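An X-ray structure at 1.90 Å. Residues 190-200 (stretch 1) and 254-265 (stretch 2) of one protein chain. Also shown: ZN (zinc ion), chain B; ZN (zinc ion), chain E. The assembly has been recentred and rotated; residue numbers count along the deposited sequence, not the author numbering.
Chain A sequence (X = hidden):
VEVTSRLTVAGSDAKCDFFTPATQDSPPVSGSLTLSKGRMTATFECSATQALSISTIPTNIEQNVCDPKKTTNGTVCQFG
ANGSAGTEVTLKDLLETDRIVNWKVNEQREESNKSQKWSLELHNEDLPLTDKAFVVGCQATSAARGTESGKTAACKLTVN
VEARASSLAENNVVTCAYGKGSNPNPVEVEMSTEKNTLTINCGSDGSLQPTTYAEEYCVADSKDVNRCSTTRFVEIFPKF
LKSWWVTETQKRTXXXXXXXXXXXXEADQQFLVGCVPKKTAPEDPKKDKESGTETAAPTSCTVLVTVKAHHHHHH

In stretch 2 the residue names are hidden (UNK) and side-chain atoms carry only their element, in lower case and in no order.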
# COMPACT_ATOMS: atom_id res chain seq x y z
N GLU A 190 17.96 -15.45 -5.35
CA GLU A 190 18.82 -16.61 -5.61
C GLU A 190 18.40 -17.77 -4.76
O GLU A 190 18.11 -17.60 -3.56
CB GLU A 190 20.27 -16.30 -5.22
CG GLU A 190 21.08 -17.66 -5.11
CD GLU A 190 22.28 -17.54 -4.20
OE1 GLU A 190 23.09 -16.63 -4.50
OE2 GLU A 190 22.36 -18.30 -3.19
N MET A 191 18.39 -18.98 -5.35
CA MET A 191 18.27 -20.18 -4.53
C MET A 191 19.51 -21.03 -4.79
O MET A 191 20.11 -21.01 -5.87
CB MET A 191 17.00 -20.98 -4.83
CG MET A 191 15.66 -20.19 -4.63
SD MET A 191 14.19 -21.17 -5.06
CE MET A 191 14.12 -22.36 -3.72
N SER A 192 19.91 -21.75 -3.78
CA SER A 192 21.15 -22.56 -3.85
C SER A 192 21.07 -23.46 -2.64
O SER A 192 20.09 -23.42 -1.87
CB SER A 192 22.41 -21.64 -3.82
OG SER A 192 22.46 -20.83 -2.62
N THR A 193 22.07 -24.32 -2.47
CA THR A 193 22.11 -25.22 -1.35
C THR A 193 21.79 -24.56 -0.01
O THR A 193 20.96 -25.06 0.71
CB THR A 193 23.49 -25.97 -1.27
OG1 THR A 193 23.73 -26.62 -2.53
CG2 THR A 193 23.45 -27.07 -0.24
N GLU A 194 22.48 -23.46 0.31
CA GLU A 194 22.31 -22.77 1.60
C GLU A 194 21.04 -21.93 1.68
O GLU A 194 20.60 -21.57 2.80
CB GLU A 194 23.48 -21.84 1.86
CG GLU A 194 24.82 -22.58 2.01
CD GLU A 194 26.00 -21.66 1.85
OE1 GLU A 194 26.00 -20.48 2.26
OE2 GLU A 194 26.97 -22.11 1.28
N LYS A 195 20.49 -21.60 0.51
CA LYS A 195 19.29 -20.76 0.43
C LYS A 195 18.27 -21.51 -0.38
O LYS A 195 18.01 -21.12 -1.49
CB LYS A 195 19.56 -19.43 -0.30
CG LYS A 195 20.91 -18.87 -0.18
CD LYS A 195 20.89 -17.79 0.78
CE LYS A 195 20.27 -16.50 0.12
NZ LYS A 195 19.36 -15.86 1.14
N ASN A 196 17.75 -22.61 0.15
CA ASN A 196 16.98 -23.56 -0.64
C ASN A 196 15.47 -23.35 -0.49
O ASN A 196 14.69 -24.17 -0.94
CB ASN A 196 17.36 -25.00 -0.26
CG ASN A 196 16.98 -25.32 1.19
OD1 ASN A 196 17.18 -24.49 2.03
ND2 ASN A 196 16.40 -26.49 1.44
N THR A 197 15.07 -22.22 0.10
CA THR A 197 13.64 -21.87 0.18
C THR A 197 13.26 -20.57 -0.53
O THR A 197 14.08 -19.76 -0.80
CB THR A 197 13.13 -21.83 1.62
OG1 THR A 197 13.66 -20.67 2.26
CG2 THR A 197 13.56 -23.08 2.38
N LEU A 198 11.97 -20.43 -0.84
CA LEU A 198 11.43 -19.23 -1.42
C LEU A 198 10.02 -19.06 -0.86
O LEU A 198 9.20 -19.94 -1.04
CB LEU A 198 11.34 -19.45 -2.94
CG LEU A 198 10.73 -18.27 -3.69
CD1 LEU A 198 11.48 -16.93 -3.52
CD2 LEU A 198 10.56 -18.68 -5.22
N THR A 199 9.73 -17.91 -0.25
CA THR A 199 8.38 -17.59 0.20
C THR A 199 7.88 -16.40 -0.57
O THR A 199 8.56 -15.37 -0.62
CB THR A 199 8.34 -17.25 1.69
OG1 THR A 199 8.90 -18.35 2.42
CG2 THR A 199 6.88 -16.96 2.17
N ILE A 200 6.68 -16.54 -1.11
CA ILE A 200 6.01 -15.45 -1.78
C ILE A 200 4.76 -15.09 -1.02
O ILE A 200 3.88 -15.92 -0.82
CB ILE A 200 5.60 -15.85 -3.21
CG1 ILE A 200 6.79 -16.49 -3.98
CG2 ILE A 200 4.98 -14.64 -3.98
CD1 ILE A 200 7.95 -15.58 -4.27
N UNK A 254 -0.15 -16.82 0.23
CA UNK A 254 1.28 -17.06 0.50
C UNK A 254 1.60 -18.51 0.24
O UNK A 254 0.78 -19.39 0.50
o UNK A 254 1.49 -15.33 2.16
c UNK A 254 1.65 -16.72 1.93
N UNK A 255 2.77 -18.77 -0.35
CA UNK A 255 3.29 -20.15 -0.48
C UNK A 255 4.83 -20.17 -0.39
O UNK A 255 5.52 -19.20 -0.72
c UNK A 255 2.81 -20.81 -1.82
N UNK A 256 5.36 -21.31 0.06
CA UNK A 256 6.79 -21.47 0.26
C UNK A 256 7.28 -22.69 -0.48
O UNK A 256 6.82 -23.83 -0.24
c UNK A 256 7.10 -21.61 1.76
c UNK A 256 8.57 -22.01 1.97
o UNK A 256 6.79 -20.38 2.44
N UNK A 257 8.25 -22.48 -1.35
CA UNK A 257 8.93 -23.58 -2.02
C UNK A 257 10.20 -23.94 -1.23
O UNK A 257 10.94 -23.05 -0.82
c UNK A 257 10.18 -24.12 -4.25
c UNK A 257 9.42 -25.37 -4.59
c UNK A 257 9.31 -23.15 -3.45
c UNK A 257 10.68 -23.42 -5.54
N UNK A 258 10.39 -25.24 -0.95
CA UNK A 258 11.61 -25.76 -0.30
C UNK A 258 12.15 -26.83 -1.21
O UNK A 258 11.49 -27.86 -1.42
o UNK A 258 10.68 -25.38 1.90
c UNK A 258 12.64 -26.87 1.75
c UNK A 258 11.32 -26.37 1.09
N UNK A 259 13.30 -26.56 -1.82
CA UNK A 259 13.97 -27.55 -2.63
C UNK A 259 14.88 -28.33 -1.68
O UNK A 259 15.78 -27.73 -1.15
c UNK A 259 15.64 -27.96 -4.48
c UNK A 259 14.85 -26.92 -3.75
c UNK A 259 14.86 -25.16 -5.61
c UNK A 259 14.00 -26.11 -4.76
N UNK A 260 14.64 -29.65 -1.47
CA UNK A 260 15.52 -30.42 -0.57
C UNK A 260 17.00 -30.24 -0.97
O UNK A 260 17.34 -30.16 -2.17
c UNK A 260 13.61 -31.73 -1.25
c UNK A 260 13.55 -30.47 -2.01
c UNK A 260 15.03 -31.88 -0.76
N UNK A 261 17.88 -30.08 0.01
CA UNK A 261 19.23 -29.56 -0.34
C UNK A 261 20.03 -30.43 -1.29
O UNK A 261 20.88 -29.93 -1.99
n UNK A 261 20.68 -26.69 3.13
c UNK A 261 20.05 -29.21 0.90
c UNK A 261 19.37 -28.16 1.76
c UNK A 261 20.10 -27.87 3.04
o UNK A 261 20.10 -28.68 3.96
N UNK A 262 19.78 -31.73 -1.30
CA UNK A 262 20.43 -32.65 -2.22
C UNK A 262 19.75 -32.75 -3.60
O UNK A 262 20.21 -33.50 -4.47
o UNK A 262 19.23 -34.61 -1.36
c UNK A 262 21.33 -34.03 -0.27
c UNK A 262 20.53 -34.07 -1.60
N UNK A 263 18.67 -31.99 -3.79
CA UNK A 263 17.83 -32.10 -5.01
C UNK A 263 17.91 -30.87 -5.95
O UNK A 263 17.10 -30.75 -6.86
c UNK A 263 16.04 -33.64 -4.08
c UNK A 263 16.37 -32.25 -4.61
o UNK A 263 16.82 -34.58 -4.24
o UNK A 263 14.95 -33.79 -3.51
N UNK A 264 18.86 -29.98 -5.69
CA UNK A 264 19.16 -28.84 -6.54
C UNK A 264 19.69 -29.35 -7.88
O UNK A 264 20.34 -30.42 -7.92
c UNK A 264 19.39 -27.03 -4.87
c UNK A 264 20.16 -27.91 -5.84
c UNK A 264 19.27 -25.57 -5.30
c UNK A 264 19.85 -27.16 -3.42
N UNK A 265 19.37 -28.63 -8.98
CA UNK A 265 19.79 -29.08 -10.32
C UNK A 265 21.33 -29.03 -10.48
O UNK A 265 22.02 -28.32 -9.75
c UNK A 265 19.06 -26.79 -10.42
c UNK A 265 19.12 -28.06 -11.25
c UNK A 265 18.65 -27.34 -9.05
ZN ZN B . 24.92 -16.48 -3.72
ZN ZN E . 28.00 -24.08 1.87
O HOH W 1 23.07 -29.55 -3.34

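Position 254 carries one carbon followed by one oxygen; its closest approach to stretch 1 is made by the CA, 3.1 Å from Ile 200 O in a CA-H...O contact. This is a serine, Ser 254. At position 255 there is a single side-chain carbon, which makes no close contact with stretch 1; a lone carbon identifies alanine. The backbone of Ala 255 forms a hydrogen-bonded pair with Ile 200, their CA atoms 5.6 Å apart: Ile 200 N donates to Ala 255 O at 2.9 Å, and Ala 255 N donates to Ile 200 O at 3.1 Å.

Position 256 has one carbon bearing an oxygen and a second carbon, and the oxygen sits 2.9 Å from Thr 199 OG1. The beta-branched hydroxyl side chain is threonine. Thr 256 and Thr 199 are a non-hydrogen-bonded pair with CA atoms only 4.2 Å apart, and this proximity on a shared face lets their hydroxyls hydrogen-bond; either could be the donor.

Four carbons forked at the second occupy position 257. One fork carbon comes within 4.0 Å of Met 191 CE, and the CB lies 4.3 Å from Leu 198 CB. This is leucine rather than isoleucine, whose fork would fall at the first carbon. Leu 257 N donates to Leu 198 O at 2.7 Å, and Leu 198 N returns a bond to Leu 257 O at 2.8 Å.

Position 258 repeats the pattern of one carbon carrying an oxygen and a carbon; the oxygen lies 3.7 Å from Thr 197 CG2. It is again threonine, and Thr 258 faces the same side of the sheet as Thr 256.

At position 259 four carbons fork at the first, and one arm is two carbons long, with its end 3.5 Å from Met 191 CE. That makes it isoleucine. Asn 196 grips the backbone of Ile 259 twice: Ile 259 N donates to Asn 196 O and Asn 196 ND2 donates to Ile 259 O, both at 2.9 Å.

Three carbons closing onto the backbone nitrogen make position 260 proline; Pro 260 points away from stretch 1. Position 261 has three carbons, the third carrying an oxygen and a nitrogen, and the nitrogen lies 2.9 Å from Thr 193 O. The amide at this length is glutamine, and Gln 261 NE2 donates to that carbonyl.

Position 262, one carbon with an oxygen and a carbon, is threonine, and position 263, two carbons with two oxygens on the second, fits aspartate; neither touches stretch 1. Position 264 has four carbons forked at the second, one tip 3.6 Å from Thr 193 CA: leucine. Position 265 closes three carbons onto its nitrogen, a proline out of reach.

The contact is thus an antiparallel strand pair extended by a loop. Backbone bonds set the register, threonines line one face, and Leu 198, Ile 200, Ala 255 and Leu 257 share the other. Beyond the strands, Asn 196 and Gln 261 continue the polar linkage, while Leu 264 packs against the turn around Thr 193.

Stretch 2 254-265: SATLTIPQTDLP
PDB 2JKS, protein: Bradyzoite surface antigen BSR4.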